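Local atomic coordinates of glucose-6-phosphate isomerase (PDB entry 6OTU), a protein that catalyses the reversible isomerization of glucose-6-phosphate to fructose-6-phosphate. Residues 73-78 / 317-322. Sequence-based numbering, arbitrary orientation.
Sequences GLTEER and SAMLGV
Met319 bridges helices 65-77 and 313-327, with its terminal methyl on Leu74 and its CG and SD beside Thr75. The segment axes come no nearer than 11.3 Å and run at 104° to one another, so backbones stay well apart and side chains alone make the join. The methionine leaves its helix with CG anti to its own carbonyl carbon, then bends at both chi2 (-52°) and chi3 (-66°), which lets CG and SD lie by the threonine methyl while CE reaches the leucine. CE is 3.5 Å from Leu74 CD2 and also lies close to the CG and CB atoms of that leucine. Closer to its own backbone, Met319 CG sits 3.6 Å from Thr75 CG2, and the same threonine methyl is 3.7 Å from Met319 SD. The hydroxyl OG1 of Thr75 is hydrogen-bonded to the Gln72 carbonyl in its own helix. One turn on from Met319, Val322 adds a looser touch, with CG1 4.4 Å from Leu74 CD2. Thr75 and Met319 also touch Leu80 of helix 80-89, extending the apolar contact away from the substrate site. Through Ser317 and Ala318, helix 313-327 packs on helix 466-487, and through Ser317 and Leu320 on strand 54-57, so the contact joins helix 65-77 to these elements. All four touching residues are buried, and their cohesion is van der Waals and hydrophobic, between aliphatic carbons and the thioether sulfur, with no polar bond between the two segments.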
ATOM      1  N   GLY A  73       4.300 -32.634  -8.625  1.00 36.85           N
ATOM      2  CA  GLY A  73       3.188 -33.502  -8.985  1.00 31.84           C
ATOM      3  C   GLY A  73       1.873 -32.753  -9.089  1.00 36.04           C
ATOM      4  O   GLY A  73       1.051 -33.046  -9.957  1.00 39.97           O
ATOM      5  N   LEU A  74       1.668 -31.756  -8.223  1.00 34.20           N
ATOM      6  CA  LEU A  74       0.437 -30.977  -8.279  1.00 37.52           C
ATOM      7  C   LEU A  74       0.316 -30.219  -9.601  1.00 35.56           C
ATOM      8  O   LEU A  74      -0.775 -30.155 -10.177  1.00 33.50           O
ATOM      9  CB  LEU A  74       0.355 -30.020  -7.078  1.00 28.72           C
ATOM     10  CG  LEU A  74      -0.940 -29.208  -6.965  1.00 36.62           C
ATOM     11  CD1 LEU A  74      -2.143 -30.138  -7.062  1.00 46.37           C
ATOM     12  CD2 LEU A  74      -0.995 -28.388  -5.669  1.00 32.16           C
ATOM     13  N   THR A  75       1.428 -29.659 -10.116  1.00 39.32           N
ATOM     14  CA  THR A  75       1.366 -28.957 -11.400  1.00 40.68           C
ATOM     15  C   THR A  75       0.984 -29.902 -12.524  1.00 40.54           C
ATOM     16  O   THR A  75       0.310 -29.499 -13.481  1.00 39.51           O
ATOM     17  CB  THR A  75       2.695 -28.279 -11.747  1.00 35.05           C
ATOM     18  OG1 THR A  75       3.630 -29.257 -12.222  1.00 32.52           O
ATOM     19  CG2 THR A  75       3.267 -27.530 -10.551  1.00 29.32           C
ATOM     20  N   GLU A  76       1.383 -31.165 -12.407  1.00 33.66           N
ATOM     21  CA  GLU A  76       1.069 -32.156 -13.426  1.00 38.16           C
ATOM     22  C   GLU A  76      -0.385 -32.599 -13.343  1.00 42.83           C
ATOM     23  O   GLU A  76      -1.098 -32.585 -14.348  1.00 39.83           O
ATOM     24  CB  GLU A  76       1.995 -33.354 -13.276  1.00 33.41           C
ATOM     25  CG  GLU A  76       3.444 -32.984 -13.376  1.00 40.58           C
ATOM     26  CD  GLU A  76       4.326 -34.201 -13.320  1.00 39.45           C
ATOM     27  OE1 GLU A  76       3.779 -35.321 -13.382  1.00 47.28           O
ATOM     28  OE2 GLU A  76       5.553 -34.045 -13.197  1.00 35.76           O
ATOM     29  N   GLU A  77      -0.838 -32.982 -12.145  1.00 41.45           N
ATOM     30  CA  GLU A  77      -2.208 -33.459 -11.978  1.00 39.39           C
ATOM     31  C   GLU A  77      -3.227 -32.388 -12.354  1.00 38.31           C
ATOM     32  O   GLU A  77      -4.297 -32.703 -12.882  1.00 46.10           O
ATOM     33  CB  GLU A  77      -2.418 -33.926 -10.536  1.00 32.89           C
ATOM     34  CG  GLU A  77      -1.627 -35.163 -10.183  1.00 47.94           C
ATOM     35  CD  GLU A  77      -1.394 -35.315  -8.689  1.00 59.34           C
ATOM     36  OE1 GLU A  77      -2.366 -35.291  -7.913  1.00 63.74           O
ATOM     37  OE2 GLU A  77      -0.226 -35.475  -8.293  1.00 67.05           O
ATOM     38  N   ARG A  78      -2.920 -31.120 -12.086  1.00 32.27           N
ATOM     39  CA  ARG A  78      -3.779 -30.010 -12.480  1.00 34.36           C
ATOM     40  C   ARG A  78      -3.449 -29.462 -13.867  1.00 31.07           C
ATOM     41  O   ARG A  78      -4.104 -28.518 -14.310  1.00 39.16           O
ATOM     42  CB  ARG A  78      -3.703 -28.875 -11.439  1.00 29.65           C
ATOM     43  CG  ARG A  78      -4.261 -29.252 -10.058  1.00 37.15           C
ATOM     44  CD  ARG A  78      -5.791 -29.248 -10.035  1.00 40.13           C
ATOM     45  NE  ARG A  78      -6.312 -28.117 -10.788  1.00 48.99           N
ATOM     46  CZ  ARG A  78      -7.450 -28.122 -11.471  1.00 47.24           C
ATOM     47  NH1 ARG A  78      -8.211 -29.202 -11.486  1.00 48.02           N
ATOM     48  NH2 ARG A  78      -7.825 -27.045 -12.138  1.00 47.36           N
ATOM     49  N   SER A 317       7.063 -19.859  -8.268  1.00 30.08           N
ATOM     50  CA  SER A 317       6.530 -18.842  -7.378  1.00 37.30           C
ATOM     51  C   SER A 317       5.045 -19.084  -7.103  1.00 30.82           C
ATOM     52  O   SER A 317       4.596 -18.978  -5.959  1.00 32.15           O
ATOM     53  CB  SER A 317       6.780 -17.461  -7.972  1.00 31.45           C
ATOM     54  OG  SER A 317       5.866 -16.523  -7.446  1.00 38.18           O
ATOM     55  N   ALA A 318       4.292 -19.505  -8.127  1.00 34.59           N
ATOM     56  CA  ALA A 318       2.887 -19.847  -7.930  1.00 32.51           C
ATOM     57  C   ALA A 318       2.719 -21.004  -6.947  1.00 37.35           C
ATOM     58  O   ALA A 318       1.882 -20.934  -6.038  1.00 34.96           O
ATOM     59  CB  ALA A 318       2.230 -20.184  -9.267  1.00 30.75           C
ATOM     60  N   MET A 319       3.511 -22.081  -7.102  1.00 30.15           N
ATOM     61  CA  MET A 319       3.315 -23.258  -6.250  1.00 30.41           C
ATOM     62  C   MET A 319       3.800 -23.010  -4.819  1.00 32.53           C
ATOM     63  O   MET A 319       3.166 -23.465  -3.852  1.00 34.60           O
ATOM     64  CB  MET A 319       4.009 -24.482  -6.855  1.00 30.97           C
ATOM     65  CG  MET A 319       3.505 -24.839  -8.234  1.00 36.84           C
ATOM     66  SD  MET A 319       1.708 -24.991  -8.322  1.00 39.72           S
ATOM     67  CE  MET A 319       1.472 -26.423  -7.269  1.00 37.36           C
ATOM     68  N   LEU A 320       4.903 -22.273  -4.654  1.00 31.02           N
ATOM     69  CA  LEU A 320       5.303 -21.842  -3.312  1.00 29.95           C
ATOM     70  C   LEU A 320       4.223 -20.971  -2.666  1.00 29.53           C
ATOM     71  O   LEU A 320       3.989 -21.051  -1.453  1.00 30.96           O
ATOM     72  CB  LEU A 320       6.630 -21.088  -3.384  1.00 29.93           C
ATOM     73  CG  LEU A 320       7.872 -21.925  -3.728  1.00 36.38           C
ATOM     74  CD1 LEU A 320       9.051 -21.038  -4.082  1.00 33.03           C
ATOM     75  CD2 LEU A 320       8.222 -22.867  -2.570  1.00 32.42           C
ATOM     76  N   GLY A 321       3.547 -20.136  -3.455  1.00 29.28           N
ATOM     77  CA  GLY A 321       2.434 -19.369  -2.900  1.00 32.17           C
ATOM     78  C   GLY A 321       1.284 -20.259  -2.463  1.00 29.08           C
ATOM     79  O   GLY A 321       0.687 -20.043  -1.408  1.00 39.85           O
ATOM     80  N   VAL A 322       0.973 -21.281  -3.269  1.00 30.95           N
ATOM     81  CA  VAL A 322      -0.078 -22.242  -2.932  1.00 32.19           C
ATOM     82  C   VAL A 322       0.290 -23.003  -1.663  1.00 35.56           C
ATOM     83  O   VAL A 322      -0.562 -23.248  -0.798  1.00 36.39           O
ATOM     84  CB  VAL A 322      -0.316 -23.198  -4.121  1.00 37.53           C
ATOM     85  CG1 VAL A 322      -1.057 -24.453  -3.687  1.00 30.36           C
ATOM     86  CG2 VAL A 322      -1.025 -22.486  -5.268  1.00 29.86           C
TER